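Local coordinates for regulatory protein YycH-like domain-containing protein (Eubacterium rectale, PDB 5COZ), which is of unknown function but is probably an exported lipoprotein with a domain resembling the regulatory protein YycH, at residues V39-I45 with V284-K288; C228-L234 with L343-Y347; Y325-Q329 with Q339-L343. One frame throughout, in Å; residues are numbered along the deposited sequence. Where two conformers were deposited one is given.

Contact 1: V39-I45 with V284-K288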
ATOM      1  N   VAL A  39      -6.948  24.483  -9.873  1.00 12.59           N
ATOM      2  CA  VAL A  39      -5.791  25.367 -10.006  1.00 10.83           C
ATOM      3  C   VAL A  39      -5.946  26.145 -11.308  1.00 13.17           C
ATOM      4  O   VAL A  39      -5.872  27.374 -11.312  1.00 13.30           O
ATOM      5  CB  VAL A  39      -4.448  24.624  -9.925  1.00 12.58           C
ATOM      6  CG1 VAL A  39      -3.289  25.583 -10.149  1.00 12.93           C
ATOM      7  CG2 VAL A  39      -4.322  23.905  -8.586  1.00 12.44           C
ATOM      8  N   ASN A  40      -6.179  25.431 -12.425  1.00 10.33           N
ATOM      9  CA  ASN A  40      -6.444  26.063 -13.714  1.00  9.42           C
ATOM     10  C   ASN A  40      -7.257  25.060 -14.541  1.00 11.61           C
ATOM     11  O   ASN A  40      -7.559  23.969 -14.016  1.00 11.15           O
ATOM     12  CB  ASN A  40      -5.163  26.552 -14.391  1.00 10.68           C
ATOM     13  CG  ASN A  40      -4.156  25.481 -14.706  1.00 15.97           C
ATOM     14  OD1 ASN A  40      -4.486  24.401 -15.206  1.00 12.30           O
ATOM     15  ND2 ASN A  40      -2.890  25.781 -14.492  1.00 16.23           N
ATOM     16  N   ASP A  41      -7.586  25.398 -15.799  1.00  9.99           N
ATOM     17  CA  ASP A  41      -8.486  24.510 -16.552  0.60  9.53           C
ATOM     18  C   ASP A  41      -7.843  23.167 -16.964  1.00 13.29           C
ATOM     19  O   ASP A  41      -8.532  22.339 -17.561  1.00 12.63           O
ATOM     20  CB  ASP A  41      -9.089  25.230 -17.769  0.60 10.61           C
ATOM     21  CG  ASP A  41      -8.095  25.758 -18.779  0.60 15.28           C
ATOM     22  OD1 ASP A  41      -6.911  25.365 -18.711  0.60 14.18           O
ATOM     23  OD2 ASP A  41      -8.499  26.567 -19.635  0.60 16.45           O
ATOM     24  N   LYS A  42      -6.570  22.930 -16.619  1.00  9.29           N
ATOM     25  CA  LYS A  42      -5.927  21.649 -16.943  1.00  8.79           C
ATOM     26  C   LYS A  42      -5.330  20.995 -15.693  1.00 10.90           C
ATOM     27  O   LYS A  42      -4.701  19.953 -15.818  1.00 12.04           O
ATOM     28  CB  LYS A  42      -4.828  21.862 -18.004  1.00 11.21           C
ATOM     29  CG  LYS A  42      -5.379  22.324 -19.362  1.00 13.82           C
ATOM     30  CD  LYS A  42      -4.258  22.324 -20.365  1.00 19.44           C
ATOM     31  CE  LYS A  42      -4.570  22.943 -21.699  1.00 26.68           C
ATOM     32  NZ  LYS A  42      -3.684  22.419 -22.772  1.00 48.52           N
ATOM     33  N   LEU A  43      -5.571  21.566 -14.498  1.00  9.00           N
ATOM     34  CA  LEU A  43      -4.993  21.071 -13.258  1.00  9.05           C
ATOM     35  C   LEU A  43      -5.957  21.247 -12.113  1.00  9.92           C
ATOM     36  O   LEU A  43      -6.280  22.364 -11.692  1.00  9.82           O
ATOM     37  CB  LEU A  43      -3.662  21.821 -13.010  1.00  9.70           C
ATOM     38  CG  LEU A  43      -2.832  21.474 -11.739  1.00 13.68           C
ATOM     39  CD1 LEU A  43      -2.549  20.027 -11.594  1.00 15.29           C
ATOM     40  CD2 LEU A  43      -1.504  22.234 -11.751  1.00 13.63           C
ATOM     41  N   ASN A  44      -6.383  20.103 -11.593  1.00  9.02           N
ATOM     42  CA  ASN A  44      -7.338  20.011 -10.521  0.50  9.37           C
ATOM     43  C   ASN A  44      -6.737  19.295  -9.304  1.00 11.43           C
ATOM     44  O   ASN A  44      -5.843  18.450  -9.461  1.00  9.30           O
ATOM     45  CB  ASN A  44      -8.519  19.228 -11.066  0.50 11.42           C
ATOM     46  CG  ASN A  44      -9.645  19.052 -10.119  0.50 19.48           C
ATOM     47  OD1 ASN A  44      -9.976  19.942  -9.332  0.50 18.03           O
ATOM     48  ND2 ASN A  44     -10.254  17.894 -10.189  0.50 14.15           N
ATOM     49  N   ILE A  45      -7.246  19.595  -8.131  1.00  9.52           N
ATOM     50  CA  ILE A  45      -6.849  18.906  -6.903  1.00  8.50           C
ATOM     51  C   ILE A  45      -8.109  18.306  -6.295  1.00 11.42           C
ATOM     52  O   ILE A  45      -9.055  19.036  -6.025  1.00 12.12           O
ATOM     53  CB  ILE A  45      -6.146  19.866  -5.911  1.00 10.49           C
ATOM     54  CG1 ILE A  45      -4.861  20.473  -6.557  1.00 11.76           C
ATOM     55  CG2 ILE A  45      -5.827  19.115  -4.596  1.00 12.53           C
ATOM     56  CD1 ILE A  45      -4.224  21.532  -5.723  1.00 16.82           C
ATOM     57  N   VAL A 284       2.551  21.824  -7.489  1.00  7.68           N
ATOM     58  CA  VAL A 284       1.722  22.499  -8.494  1.00  7.42           C
ATOM     59  C   VAL A 284       2.626  23.258  -9.476  1.00 10.83           C
ATOM     60  O   VAL A 284       2.351  23.246 -10.679  1.00 10.50           O
ATOM     61  CB  VAL A 284       0.685  23.405  -7.814  1.00 11.02           C
ATOM     62  CG1 VAL A 284       0.161  24.499  -8.752  1.00 11.58           C
ATOM     63  CG2 VAL A 284      -0.450  22.577  -7.236  1.00 11.54           C
ATOM     64  N   ASP A 285       3.697  23.924  -8.982  1.00  9.61           N
ATOM     65  CA  ASP A 285       4.583  24.651  -9.884  1.00 10.27           C
ATOM     66  C   ASP A 285       5.217  23.673 -10.890  1.00 13.30           C
ATOM     67  O   ASP A 285       5.335  24.012 -12.070  1.00 14.31           O
ATOM     68  CB  ASP A 285       5.642  25.402  -9.082  1.00 12.29           C
ATOM     69  CG  ASP A 285       6.309  26.527  -9.846  1.00 25.83           C
ATOM     70  OD1 ASP A 285       5.571  27.409 -10.396  1.00 23.40           O
ATOM     71  OD2 ASP A 285       7.559  26.586  -9.832  1.00 32.85           O
ATOM     72  N   LYS A 286       5.565  22.451 -10.434  1.00 10.43           N
ATOM     73  CA  LYS A 286       6.143  21.428 -11.312  0.60 10.25           C
ATOM     74  C   LYS A 286       5.112  20.945 -12.330  1.00 13.55           C
ATOM     75  O   LYS A 286       5.385  20.895 -13.525  1.00 14.48           O
ATOM     76  CB  LYS A 286       6.649  20.237 -10.473  0.60 11.44           C
ATOM     77  CG  LYS A 286       7.255  19.082 -11.297  0.60 14.89           C
ATOM     78  CD  LYS A 286       6.319  17.864 -11.415  0.60 15.12           C
ATOM     79  CE  LYS A 286       7.071  16.632 -11.877  0.60 21.13           C
ATOM     80  NZ  LYS A 286       6.152  15.504 -12.200  0.60 16.02           N
ATOM     81  N   LEU A 287       3.931  20.556 -11.842  1.00  9.89           N
ATOM     82  CA  LEU A 287       2.877  19.987 -12.681  1.00 10.77           C
ATOM     83  C   LEU A 287       2.403  20.955 -13.738  1.00 14.00           C
ATOM     84  O   LEU A 287       2.066  20.516 -14.827  1.00 13.71           O
ATOM     85  CB  LEU A 287       1.709  19.508 -11.825  1.00 10.13           C
ATOM     86  CG  LEU A 287       2.031  18.324 -10.872  1.00 12.08           C
ATOM     87  CD1 LEU A 287       0.849  18.009  -9.975  1.00 11.39           C
ATOM     88  CD2 LEU A 287       2.452  17.081 -11.641  1.00 15.16           C
ATOM     89  N   LYS A 288       2.444  22.273 -13.464  1.00 11.88           N
ATOM     90  CA  LYS A 288       2.057  23.270 -14.477  1.00 12.54           C
ATOM     91  C   LYS A 288       2.929  23.181 -15.708  1.00 18.02           C
ATOM     92  O   LYS A 288       2.454  23.530 -16.791  1.00 19.25           O
ATOM     93  CB  LYS A 288       2.132  24.694 -13.899  1.00 14.38           C
ATOM     94  CG  LYS A 288       0.961  25.050 -12.991  1.00 13.57           C
ATOM     95  CD  LYS A 288       1.197  26.479 -12.441  1.00 18.90           C
ATOM     96  CE  LYS A 288       0.080  27.002 -11.589  1.00 30.47           C
ATOM     97  NZ  LYS A 288       0.369  28.392 -11.112  1.00 33.71           N
TER
HETATM   98  O   HOH W   1      -0.357  25.180 -16.481  0.50 14.27           O
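Val39, Leu43 and Ile45 pack on Val284 where the tip of a beta hairpin, strands 34-40 and 43-50, meets helix 276-288. The hairpin closes with a type I turn from Asn40 to Leu43 and a classic beta bulge. Leu43 O takes both bulge bonds, from Val39 N at 2.9 Å and Asn40 N at 3.2 Å.

The tight part is wholly apolar. Val39 CG1 and Val284 CG1 meet tip to tip at 3.9 Å. The CG of Leu43 lies anti to the backbone N (chi1 -180°), and this sends CD2 to the helix. There CD2 rests 4.1 Å from Val284 CG1 and also touches CB of Leu287. The Ile45 side chain crosses that of Val284 at about a right angle, with CD1 of Ile45 4.2 Å from CG2 of Val284. Tyr16 of helix 16-22 touches Val39, Ile45 and Val284, so this cluster joins three elements.

The loose side is formed by Asn40 and the exposed Lys288. No direct hydrogen bond links the two segments. A water spans them instead. It accepts a weak bond from Asn40 ND2 and donates to Lys288 O. The other end of the Asn40 amide faces its own turn, where OD1 accepts from Lys42 N at 2.9 Å, an Asx turn. A leucine here would probably leave Lys42 N without its side-chain acceptor and the water without its amide donor. The extended Lys288 chain borders the apolar patch: its CG lies 3.9 Å from Leu43 CD2, and its CE is 3.9 Å from Val39 CG1.

Contact 2: C228-L234 with L343-Y347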
ATOM      1  N   CYS A 228       4.861   3.868  -2.397  1.00  7.00           N
ATOM      2  CA  CYS A 228       5.272   4.153  -3.745  1.00  8.90           C
ATOM      3  C   CYS A 228       5.476   2.867  -4.539  1.00  9.50           C
ATOM      4  O   CYS A 228       6.006   1.883  -4.021  1.00  9.78           O
ATOM      5  CB  CYS A 228       6.573   4.957  -3.743  1.00 10.76           C
ATOM      6  SG  CYS A 228       6.373   6.656  -3.205  1.00 14.39           S
ATOM      7  N   PRO A 229       5.258   2.947  -5.845  1.00  8.38           N
ATOM      8  CA  PRO A 229       5.681   1.849  -6.737  1.00  7.90           C
ATOM      9  C   PRO A 229       7.200   1.622  -6.687  1.00 10.36           C
ATOM     10  O   PRO A 229       7.970   2.492  -6.256  1.00  8.98           O
ATOM     11  CB  PRO A 229       5.340   2.404  -8.132  1.00  8.82           C
ATOM     12  CG  PRO A 229       4.179   3.334  -7.881  1.00 12.43           C
ATOM     13  CD  PRO A 229       4.570   4.024  -6.581  1.00  8.93           C
ATOM     14  N   GLU A 230       7.625   0.458  -7.212  1.00  8.59           N
ATOM     15  CA  GLU A 230       9.049   0.148  -7.335  1.00  8.37           C
ATOM     16  C   GLU A 230       9.769   1.289  -8.069  1.00 10.54           C
ATOM     17  O   GLU A 230       9.337   1.719  -9.157  1.00 11.47           O
ATOM     18  CB  GLU A 230       9.223  -1.170  -8.103  1.00  9.90           C
ATOM     19  CG  GLU A 230      10.681  -1.577  -8.242  1.00 10.59           C
ATOM     20  CD  GLU A 230      10.901  -2.856  -9.034  1.00 25.44           C
ATOM     21  OE1 GLU A 230       9.980  -3.701  -9.072  1.00 25.81           O
ATOM     22  OE2 GLU A 230      12.015  -3.037  -9.572  1.00 36.29           O
ATOM     23  N   ASN A 231      10.899   1.728  -7.520  1.00  8.13           N
ATOM     24  CA  ASN A 231      11.724   2.771  -8.120  1.00  7.82           C
ATOM     25  C   ASN A 231      13.135   2.529  -7.619  1.00  8.88           C
ATOM     26  O   ASN A 231      13.626   3.166  -6.681  1.00  9.52           O
ATOM     27  CB  ASN A 231      11.220   4.178  -7.762  1.00 10.46           C
ATOM     28  CG  ASN A 231      11.980   5.286  -8.468  1.00 22.97           C
ATOM     29  OD1 ASN A 231      13.038   5.074  -9.072  1.00 16.09           O
ATOM     30  ND2 ASN A 231      11.545   6.523  -8.268  1.00 23.88           N
ATOM     31  N   GLU A 232      13.766   1.531  -8.234  1.00  7.26           N
ATOM     32  CA  GLU A 232      15.062   1.073  -7.775  1.00  7.11           C
ATOM     33  C   GLU A 232      16.141   2.168  -7.919  1.00  9.50           C
ATOM     34  O   GLU A 232      17.101   2.172  -7.143  1.00  9.19           O
ATOM     35  CB  GLU A 232      15.426  -0.212  -8.545  1.00  8.33           C
ATOM     36  CG  GLU A 232      16.684  -0.890  -8.033  1.00  8.83           C
ATOM     37  CD  GLU A 232      16.780  -2.355  -8.402  1.00 12.90           C
ATOM     38  OE1 GLU A 232      15.977  -2.839  -9.233  1.00 12.57           O
ATOM     39  OE2 GLU A 232      17.644  -3.033  -7.809  1.00 11.96           O
ATOM     40  N   ALA A 233      15.980   3.119  -8.873  1.00  7.77           N
ATOM     41  CA  ALA A 233      16.985   4.179  -8.982  1.00  8.76           C
ATOM     42  C   ALA A 233      16.977   5.067  -7.734  1.00 11.10           C
ATOM     43  O   ALA A 233      18.035   5.528  -7.299  1.00 13.03           O
ATOM     44  CB  ALA A 233      16.718   5.037 -10.214  1.00 10.48           C
ATOM     45  N   LEU A 234      15.786   5.281  -7.172  1.00 10.07           N
ATOM     46  CA  LEU A 234      15.680   6.149  -6.007  1.00 10.75           C
ATOM     47  C   LEU A 234      16.001   5.413  -4.705  1.00 11.80           C
ATOM     48  O   LEU A 234      16.729   5.943  -3.874  1.00 11.99           O
ATOM     49  CB  LEU A 234      14.251   6.680  -5.955  1.00 11.17           C
ATOM     50  CG  LEU A 234      13.886   7.622  -4.785  1.00 16.12           C
ATOM     51  CD1 LEU A 234      14.868   8.803  -4.670  1.00 17.14           C
ATOM     52  CD2 LEU A 234      12.472   8.079  -4.925  1.00 16.27           C
ATOM     53  N   LEU A 343       0.353   8.401 -11.476  1.00  6.62           N
ATOM     54  CA  LEU A 343       1.737   8.817 -11.363  1.00  6.32           C
ATOM     55  C   LEU A 343       2.003   9.341  -9.952  1.00  7.20           C
ATOM     56  O   LEU A 343       1.085   9.415  -9.122  1.00  7.39           O
ATOM     57  CB  LEU A 343       1.998   9.896 -12.410  1.00  6.72           C
ATOM     58  CG  LEU A 343       1.798   9.453 -13.878  1.00  9.12           C
ATOM     59  CD1 LEU A 343       1.797  10.652 -14.806  1.00 11.09           C
ATOM     60  CD2 LEU A 343       2.888   8.464 -14.314  1.00  9.87           C
ATOM     61  N   TYR A 344       3.272   9.667  -9.658  1.00  6.87           N
ATOM     62  CA  TYR A 344       3.568  10.171  -8.326  1.00  5.88           C
ATOM     63  C   TYR A 344       4.870  10.955  -8.356  1.00  8.66           C
ATOM     64  O   TYR A 344       5.714  10.771  -9.245  1.00  8.24           O
ATOM     65  CB  TYR A 344       3.634   9.007  -7.295  1.00  7.07           C
ATOM     66  CG  TYR A 344       4.841   8.125  -7.498  1.00  7.14           C
ATOM     67  CD1 TYR A 344       4.878   7.178  -8.519  1.00  9.29           C
ATOM     68  CD2 TYR A 344       5.940   8.216  -6.658  1.00  7.81           C
ATOM     69  CE1 TYR A 344       6.027   6.415  -8.758  1.00  9.87           C
ATOM     70  CE2 TYR A 344       7.068   7.424  -6.852  1.00  9.00           C
ATOM     71  CZ  TYR A 344       7.112   6.538  -7.907  1.00 13.27           C
ATOM     72  OH  TYR A 344       8.255   5.803  -8.073  1.00 18.04           O
ATOM     73  N   ASP A 345       5.028  11.813  -7.334  1.00  6.92           N
ATOM     74  CA  ASP A 345       6.237  12.573  -7.081  1.00  6.67           C
ATOM     75  C   ASP A 345       6.611  12.381  -5.620  1.00  7.86           C
ATOM     76  O   ASP A 345       5.742  12.118  -4.782  1.00  7.09           O
ATOM     77  CB  ASP A 345       6.043  14.046  -7.433  1.00  8.05           C
ATOM     78  CG  ASP A 345       6.196  14.309  -8.930  1.00 10.79           C
ATOM     79  OD1 ASP A 345       7.246  13.911  -9.507  1.00 14.71           O
ATOM     80  OD2 ASP A 345       5.278  14.929  -9.528  1.00 11.78           O
ATOM     81  N   VAL A 346       7.904  12.489  -5.310  1.00  6.67           N
ATOM     82  CA  VAL A 346       8.398  12.259  -3.956  1.00  5.51           C
ATOM     83  C   VAL A 346       9.311  13.390  -3.548  1.00  7.04           C
ATOM     84  O   VAL A 346      10.184  13.774  -4.324  1.00  8.09           O
ATOM     85  CB  VAL A 346       9.149  10.905  -3.827  1.00  8.76           C
ATOM     86  CG1 VAL A 346       9.506  10.620  -2.366  1.00  8.31           C
ATOM     87  CG2 VAL A 346       8.331   9.742  -4.377  1.00  7.96           C
ATOM     88  N   TYR A 347       9.121  13.890  -2.333  1.00  6.17           N
ATOM     89  CA  TYR A 347       9.933  14.957  -1.766  1.00  6.13           C
ATOM     90  C   TYR A 347      10.576  14.518  -0.479  1.00  6.75           C
ATOM     91  O   TYR A 347       9.908  13.911   0.350  1.00  7.61           O
ATOM     92  CB  TYR A 347       9.038  16.177  -1.463  1.00  7.47           C
ATOM     93  CG  TYR A 347       8.507  16.841  -2.704  1.00  6.86           C
ATOM     94  CD1 TYR A 347       7.382  16.341  -3.364  1.00  7.62           C
ATOM     95  CD2 TYR A 347       9.084  18.011  -3.189  1.00  8.72           C
ATOM     96  CE1 TYR A 347       6.917  16.937  -4.537  1.00  6.94           C
ATOM     97  CE2 TYR A 347       8.618  18.621  -4.344  1.00  9.76           C
ATOM     98  CZ  TYR A 347       7.540  18.081  -5.016  1.00 11.16           C
ATOM     99  OH  TYR A 347       7.123  18.735  -6.140  1.00 11.00           O
TER
HETATM  100  O   HOH W   2       8.504   4.132 -10.055  1.00 20.67           O
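Tyr344 OH is held by Asn231 and by a water at the point where the segment 228-234 meets strand 338-348. The water lies 2.6 Å from Tyr344 OH, in the plane of the ring, and donates to Glu230 O at 2.7 Å. The direct bond, from Asn231 ND2 to Tyr344 OH at 3.4 Å, is weak and bent. The amide plane of Asn231 stands 78° from the ring plane.

Asn231 also works in the other direction. It is the N-cap of helix 232-235, and its OD1 accepts a weak capping bond from Leu234 N at 3.3 Å. One side chain therefore caps the helix and reaches the phenol. Asn239 steadies the loop through bonds to Asn231 N and Pro229 O.

The ring itself is packed by apolar groups. Pro229 lies over one face in a CH-pi contact, its CD 20° off the ring normal and 3.5 Å from CE1 of Tyr344. Cys228 SG approaches obliquely, 3.8 Å from Tyr344 CE2, a sulfur-aromatic contact. The Tyr344 CG sits between its backbone N and carbonyl carbon (chi1 70°), and this directs the ring across to the loop. Val346 CG2 is at the ring edge and 3.8 Å from Cys228 SG. Its other neighbour here is CD2 of Leu234, a looser touch. Met306 of strand 295-311 backs Cys228, Leu234 and Val346.

The loop runs between strands 223-224 and 244-249 of the antiparallel sheet and packs on strand 338-348 of the mixed sheet, so the contact joins the two. The chemistry implies that packing around the ring probably does most of the holding, with the hydroxyl tied to the loop mainly through water.

Contact 3: Y325-Q329 with Q339-L343; sequences YYQNQ and QKMAL
Tyr325 and Leu343 form the first of three hydrogen-bonded pairs in this antiparallel beta hairpin. Leu343 N donates to Tyr325 O at 2.8 Å, and Tyr325 N returns a bond to Leu343 O at 3.0 Å. Gln327 with Met341 and Gln329 with Gln339 repeat the pattern. Between them lie two non-hydrogen-bonded pairs, Tyr326 with Ala342 and Asn328 with Lys340. Tyr326 CA adds a CA-H...O contact to Met341 O at 3.1 Å.

Aromatic contacts occur on both faces of the sheet. The extended Lys340 chain runs over the Tyr326 ring. Its CE sits 3.5 Å from the ring centroid, 12° off the normal, and its NZ makes a cation-pi contact at 4.3 Å from that centroid. On the sheet face that carries Tyr325, Gln327 and Gln329, Leu343 CB lies over the Tyr325 ring, 3.5 Å from CZ and offset toward the rim.

Polar side chains pair along one strand. Gln329 NE2 donates to Gln327 OE1 at 2.9 Å, and the acceptor lies close to the Gln329 amide plane. Gln329 OE1 rests 3.4 Å from CG of Met341, a selenomethionine here. Tyr326 OH bonds Asn149, and Asn328 OD1 bonds Thr338.

Strand 295-311 flanks strand 314-330, with backbone hydrogen bonds joining Tyr326 to Glu297 and Asn328 to Asp295. Ala342 of strand 338-348 has a backbone bond with Pro147, and helix 276-288 packs on Tyr325 through Glu283, Lys286 and Leu287.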
ATOM      1  N   TYR A 325      -0.852  11.494  -8.273  1.00  5.59           N
ATOM      2  CA  TYR A 325      -1.714  12.238  -9.165  1.00  5.27           C
ATOM      3  C   TYR A 325      -2.007  11.441 -10.407  1.00  7.52           C
ATOM      4  O   TYR A 325      -1.290  10.501 -10.721  1.00  8.71           O
ATOM      5  CB  TYR A 325      -1.069  13.610  -9.516  1.00  7.08           C
ATOM      6  CG  TYR A 325       0.176  13.508 -10.379  1.00  6.80           C
ATOM      7  CD1 TYR A 325       1.433  13.326  -9.810  1.00  7.49           C
ATOM      8  CD2 TYR A 325       0.102  13.658 -11.765  1.00  7.75           C
ATOM      9  CE1 TYR A 325       2.584  13.263 -10.603  1.00  6.47           C
ATOM     10  CE2 TYR A 325       1.239  13.586 -12.565  1.00  8.23           C
ATOM     11  CZ  TYR A 325       2.476  13.377 -11.980  1.00  8.76           C
ATOM     12  OH  TYR A 325       3.605  13.332 -12.787  1.00 12.53           O
ATOM     13  N   TYR A 326      -3.030  11.865 -11.152  1.00  6.11           N
ATOM     14  CA  TYR A 326      -3.365  11.271 -12.436  1.00  5.70           C
ATOM     15  C   TYR A 326      -3.051  12.234 -13.556  1.00  8.29           C
ATOM     16  O   TYR A 326      -3.223  13.436 -13.384  1.00  8.00           O
ATOM     17  CB  TYR A 326      -4.880  10.965 -12.520  1.00  6.71           C
ATOM     18  CG  TYR A 326      -5.357   9.954 -11.525  1.00  7.54           C
ATOM     19  CD1 TYR A 326      -5.049   8.603 -11.674  1.00  8.60           C
ATOM     20  CD2 TYR A 326      -6.182  10.330 -10.464  1.00  7.79           C
ATOM     21  CE1 TYR A 326      -5.515   7.654 -10.771  1.00  7.74           C
ATOM     22  CE2 TYR A 326      -6.648   9.386  -9.541  1.00  8.97           C
ATOM     23  CZ  TYR A 326      -6.321   8.047  -9.710  1.00 11.51           C
ATOM     24  OH  TYR A 326      -6.757   7.094  -8.808  1.00 11.36           O
ATOM     25  N   GLN A 327      -2.611  11.713 -14.698  1.00  7.33           N
ATOM     26  CA  GLN A 327      -2.479  12.536 -15.885  1.00  7.49           C
ATOM     27  C   GLN A 327      -3.197  11.842 -17.022  1.00 10.32           C
ATOM     28  O   GLN A 327      -2.997  10.655 -17.260  1.00  9.67           O
ATOM     29  CB  GLN A 327      -1.026  12.846 -16.252  1.00  9.47           C
ATOM     30  CG  GLN A 327      -0.935  13.806 -17.442  1.00  9.30           C
ATOM     31  CD  GLN A 327       0.468  14.328 -17.651  1.00 12.94           C
ATOM     32  OE1 GLN A 327       1.446  13.579 -17.567  1.00 12.96           O
ATOM     33  NE2 GLN A 327       0.577  15.625 -17.889  1.00 12.92           N
ATOM     34  N   ASN A 328      -3.986  12.617 -17.751  1.00  7.64           N
ATOM     35  CA  ASN A 328      -4.805  12.119 -18.856  1.00  7.98           C
ATOM     36  C   ASN A 328      -3.975  12.194 -20.133  1.00 10.92           C
ATOM     37  O   ASN A 328      -3.978  13.207 -20.841  1.00 11.09           O
ATOM     38  CB  ASN A 328      -6.069  12.977 -18.916  1.00  9.18           C
ATOM     39  CG  ASN A 328      -7.187  12.347 -19.667  1.00 14.40           C
ATOM     40  OD1 ASN A 328      -7.134  11.154 -20.029  1.00 11.52           O
ATOM     41  ND2 ASN A 328      -8.236  13.141 -19.933  1.00 12.70           N
ATOM     42  N   GLN A 329      -3.194  11.136 -20.371  1.00 10.00           N
ATOM     43  CA  GLN A 329      -2.201  11.141 -21.439  1.00 10.67           C
ATOM     44  C   GLN A 329      -2.719  10.622 -22.767  1.00 14.35           C
ATOM     45  O   GLN A 329      -3.536   9.712 -22.809  1.00 13.18           O
ATOM     46  CB  GLN A 329      -0.993  10.313 -21.008  1.00 11.61           C
ATOM     47  CG  GLN A 329      -0.262  10.945 -19.826  1.00 11.61           C
ATOM     48  CD  GLN A 329       1.008  10.215 -19.442  1.00 14.54           C
ATOM     49  OE1 GLN A 329       1.304   9.105 -19.932  1.00 15.14           O
ATOM     50  NE2 GLN A 329       1.772  10.839 -18.540  1.00 13.53           N
ATOM     51  N   GLN A 339      -5.696   8.070 -21.885  1.00 12.30           N
ATOM     52  CA  GLN A 339      -5.732   7.126 -20.766  1.00 11.68           C
ATOM     53  C   GLN A 339      -5.323   7.841 -19.506  1.00 12.53           C
ATOM     54  O   GLN A 339      -4.353   8.601 -19.517  1.00 12.50           O
ATOM     55  CB  GLN A 339      -4.784   5.945 -21.006  1.00 14.19           C
ATOM     56  CG  GLN A 339      -5.412   4.816 -21.797  1.00 34.06           C
ATOM     57  CD  GLN A 339      -4.537   3.583 -21.794  1.00 44.55           C
ATOM     58  OE1 GLN A 339      -3.297   3.659 -21.750  1.00 29.34           O
ATOM     59  NE2 GLN A 339      -5.171   2.419 -21.859  1.00 36.57           N
ATOM     60  N   LYS A 340      -6.035   7.572 -18.416  1.00 10.36           N
ATOM     61  CA  LYS A 340      -5.761   8.179 -17.118  1.00 10.04           C
ATOM     62  C   LYS A 340      -4.634   7.408 -16.440  1.00 13.60           C
ATOM     63  O   LYS A 340      -4.836   6.275 -15.975  1.00 14.53           O
ATOM     64  CB  LYS A 340      -7.052   8.160 -16.290  1.00 10.54           C
ATOM     65  CG  LYS A 340      -7.045   8.925 -14.992  1.00 14.10           C
ATOM     66  CD  LYS A 340      -8.408   8.701 -14.373  1.00 18.62           C
ATOM     67  CE  LYS A 340      -8.483   9.154 -12.966  1.00 19.51           C
ATOM     68  NZ  LYS A 340      -9.804   8.815 -12.369  1.00 19.35           N
HETATM   69  N   MSE A 341      -3.454   8.007 -16.404  1.00  8.81           N
HETATM   70  CA  MSE A 341      -2.268   7.370 -15.844  1.00  7.45           C
HETATM   71  C   MSE A 341      -2.051   7.740 -14.405  1.00  8.05           C
HETATM   72  O   MSE A 341      -2.057   8.921 -14.073  1.00  8.63           O
HETATM   73  CB  MSE A 341      -1.023   7.794 -16.643  1.00  9.06           C
HETATM   74  CG  MSE A 341      -1.093   7.471 -18.136  1.00 14.27           C
HETATM   75 SE   MSE A 341      -1.286   5.538 -18.513  0.75 22.17          SE
HETATM   76  CE  MSE A 341       0.279   4.996 -18.105  1.00 19.69           C
ATOM     77  N   ALA A 342      -1.794   6.745 -13.556  1.00  6.81           N
ATOM     78  CA  ALA A 342      -1.520   6.944 -12.127  1.00  6.21           C
ATOM     79  C   ALA A 342      -0.014   7.182 -11.943  1.00  8.80           C
ATOM     80  O   ALA A 342       0.794   6.294 -12.234  1.00  9.13           O
ATOM     81  CB  ALA A 342      -1.975   5.718 -11.354  1.00  7.14           C
ATOM     82  N   LEU A 343       0.353   8.401 -11.476  1.00  6.62           N
ATOM     83  CA  LEU A 343       1.737   8.817 -11.363  1.00  6.32           C
ATOM     84  C   LEU A 343       2.003   9.341  -9.952  1.00  7.20           C
ATOM     85  O   LEU A 343       1.085   9.415  -9.122  1.00  7.39           O
ATOM     86  CB  LEU A 343       1.998   9.896 -12.410  1.00  6.72           C
ATOM     87  CG  LEU A 343       1.798   9.453 -13.878  1.00  9.12           C
ATOM     88  CD1 LEU A 343       1.797  10.652 -14.806  1.00 11.09           C
ATOM     89  CD2 LEU A 343       2.888   8.464 -14.314  1.00  9.87           C
TER

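How the contacts relate
All three contacts reach the mixed seven-stranded sheet. Contacts 2 and 3 share Leu343 and use successive parts of strand 338-348, with centres about 15 Å apart. Contact 1 lies about 13 Å from contact 3 and about 20 Å from contact 2, centre to centre. Helix 276-288 ties it to both: Lys286 NZ forms a salt bridge with Asp345 OD2 at 2.9 Å, and Leu287 packs on Tyr325. Along the chain, contact 1 closes before contact 3 opens, while contacts 1 and 2 interleave. The C-terminal hairpin thus meets the helix that holds the N-terminal hairpin, and also a loop from the other sheet's part of the chain.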